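Local coordinates for protein ferredoxin component of carbazole 1,9a-dioxygenase (Nocardioides aromaticivorans, PDB 3GCE) that probably carries electrons through its Rieske-type [2Fe-2S] cluster to the terminal oxygenase of the carbazole 1,9a-dioxygenase system, at residues E69-P73 with L74-R78. Residues are numbered along the deposited sequence; the frame is centred on the assembly and turned at random.
With FES (Fe2/s2 (inorganic) cluster), chain B.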
loop_
_atom_site.group_PDB
_atom_site.type_symbol
_atom_site.label_atom_id
_atom_site.label_comp_id
_atom_site.label_asym_id
_atom_site.label_seq_id
_atom_site.Cartn_x
_atom_site.Cartn_y
_atom_site.Cartn_z
ATOM N N GLU A 69 -5.099 -8.407 0.835
ATOM C CA GLU A 69 -4.372 -8.444 -0.423
ATOM C C GLU A 69 -4.811 -7.298 -1.302
ATOM O O GLU A 69 -5.999 -6.941 -1.345
ATOM C CB GLU A 69 -4.668 -9.738 -1.167
ATOM C CG GLU A 69 -4.083 -10.994 -0.544
ATOM C CD GLU A 69 -4.509 -12.231 -1.321
ATOM O OE1 GLU A 69 -5.714 -12.525 -1.320
ATOM O OE2 GLU A 69 -3.650 -12.890 -1.950
ATOM N N ILE A 70 -3.847 -6.727 -2.000
ATOM C CA ILE A 70 -4.125 -5.829 -3.110
ATOM C C ILE A 70 -3.920 -6.632 -4.408
ATOM O O ILE A 70 -2.934 -7.351 -4.574
ATOM C CB ILE A 70 -3.196 -4.595 -3.086
ATOM C CG1 ILE A 70 -3.593 -3.583 -4.179
ATOM C CG2 ILE A 70 -1.715 -5.023 -3.277
ATOM C CD1 ILE A 70 -4.996 -2.987 -4.011
ATOM N N GLU A 71 -4.853 -6.490 -5.328
ATOM C CA GLU A 71 -4.804 -7.231 -6.578
ATOM C C GLU A 71 -4.432 -6.258 -7.694
ATOM O O GLU A 71 -5.092 -5.233 -7.871
ATOM C CB GLU A 71 -6.158 -7.862 -6.836
ATOM C CG GLU A 71 -6.328 -8.566 -8.185
ATOM C CD GLU A 71 -7.736 -9.149 -8.320
ATOM O OE1 GLU A 71 -8.624 -8.755 -7.536
ATOM O OE2 GLU A 71 -7.975 -9.994 -9.206
ATOM N N CYS A 72 -3.351 -6.557 -8.415
ATOM C CA CYS A 72 -2.842 -5.665 -9.466
ATOM C C CYS A 72 -3.912 -5.512 -10.563
ATOM O O CYS A 72 -4.516 -6.506 -10.974
ATOM C CB CYS A 72 -1.575 -6.295 -10.067
ATOM S SG CYS A 72 -0.862 -5.376 -11.466
ATOM N N PRO A 73 -4.141 -4.284 -11.059
ATOM C CA PRO A 73 -5.179 -4.145 -12.094
ATOM C C PRO A 73 -4.827 -4.742 -13.470
ATOM O O PRO A 73 -5.731 -4.947 -14.312
ATOM C CB PRO A 73 -5.360 -2.626 -12.223
ATOM C CG PRO A 73 -4.058 -2.038 -11.795
ATOM C CD PRO A 73 -3.518 -2.988 -10.704
ATOM N N LEU A 74 -3.545 -5.036 -13.694
ATOM C CA LEU A 74 -3.107 -5.368 -15.028
ATOM C C LEU A 74 -3.154 -6.869 -15.309
ATOM O O LEU A 74 -3.801 -7.284 -16.278
ATOM C CB LEU A 74 -1.733 -4.754 -15.343
ATOM C CG LEU A 74 -1.238 -4.900 -16.782
ATOM C CD1 LEU A 74 -2.237 -4.312 -17.828
ATOM C CD2 LEU A 74 0.164 -4.271 -16.904
ATOM N N HIS A 75 -2.468 -7.675 -14.500
ATOM C CA HIS A 75 -2.536 -9.136 -14.673
ATOM C C HIS A 75 -3.026 -9.848 -13.416
ATOM O O HIS A 75 -2.888 -11.089 -13.276
ATOM C CB HIS A 75 -1.205 -9.735 -15.117
ATOM C CG HIS A 75 -0.530 -8.977 -16.218
ATOM N ND1 HIS A 75 0.621 -8.256 -16.018
ATOM C CD2 HIS A 75 -0.826 -8.850 -17.537
ATOM C CE1 HIS A 75 1.014 -7.715 -17.161
ATOM N NE2 HIS A 75 0.143 -8.048 -18.100
ATOM N N VAL A 76 -3.583 -9.056 -12.504
ATOM C CA VAL A 76 -4.293 -9.563 -11.312
ATOM C C VAL A 76 -3.472 -10.510 -10.408
ATOM O O VAL A 76 -4.012 -11.368 -9.704
ATOM C CB VAL A 76 -5.757 -10.075 -11.616
ATOM C CG1 VAL A 76 -6.614 -8.926 -12.162
ATOM C CG2 VAL A 76 -5.808 -11.316 -12.546
ATOM N N GLY A 77 -2.151 -10.328 -10.444
ATOM C CA GLY A 77 -1.297 -10.820 -9.363
ATOM C C GLY A 77 -1.740 -10.196 -8.050
ATOM O O GLY A 77 -2.495 -9.223 -8.053
ATOM N N ARG A 78 -1.283 -10.732 -6.917
ATOM C CA ARG A 78 -1.636 -10.147 -5.613
ATOM C C ARG A 78 -0.448 -10.016 -4.679
ATOM O O ARG A 78 0.510 -10.782 -4.792
ATOM C CB ARG A 78 -2.717 -10.951 -4.893
ATOM C CG ARG A 78 -4.074 -11.001 -5.619
ATOM C CD ARG A 78 -5.169 -11.629 -4.749
ATOM N NE ARG A 78 -6.410 -11.820 -5.515
ATOM C CZ ARG A 78 -7.584 -12.184 -4.995
ATOM N NH1 ARG A 78 -7.714 -12.416 -3.690
ATOM N NH2 ARG A 78 -8.635 -12.323 -5.794
HETATM FE FE1 FES B . 1.008 -6.555 -11.861
HETATM FE FE2 FES B . 1.509 -8.078 -14.089
HETATM S S1 FES B . 0.491 -8.745 -12.184
HETATM S S2 FES B . 1.937 -5.940 -13.725
HETATM O O HOH W 1 -6.289 -12.344 -8.269
HETATM O O HOH W 2 -6.257 -6.643 -16.490
#
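Cys72 and His75 sit on one tight loop, each holding one iron of the [2Fe-2S] cluster: Cys72 SG lies 2.2 Å from FE1 and His75 ND1 2.1 Å from FE2. Cys51 and His53 complete the two irons, the mixed thiolate and imidazole ligation that defines a Rieske centre. At the buried Cys72 and Gly77 the loop is closed by a nearly straight bond from Cys72 N to Gly77 O (2.8 Å). With SG anti to the backbone nitrogen (chi1 176°), Cys72 brings its sulfur to the iron and the Leu74 N-H (3.5 Å), a bond likely to stabilise negative charge on the thiolate. Gly77 suits its place because a beta carbon there would crowd cluster sulfide S1.

The other side is looser, wetter and built from charge. Arg78, long and extended, spans from its strand to Glu69 OE1, which NH1 meets at 3.1 Å from above the carboxylate; Glu71 OE1 offers NH2 only a long, out-of-plane charge contact. Glu71 runs alongside compact Val76, OE2 3.3 Å from CB. A water accepts from Arg78 NE and lies near Val76 O. Replacing Arg78 with an alanine is likely to leave Glu69 without this charge partner and the water without its N-H donor. Ser67 and Thr87 also bind Glu69, and His64 binds Glu71. Glu71 and Arg78 form an antiparallel non-hydrogen-bonded pair, so the loop joins the middle strands 69-71 and 78-80, flanked by 62-64 and 86-88.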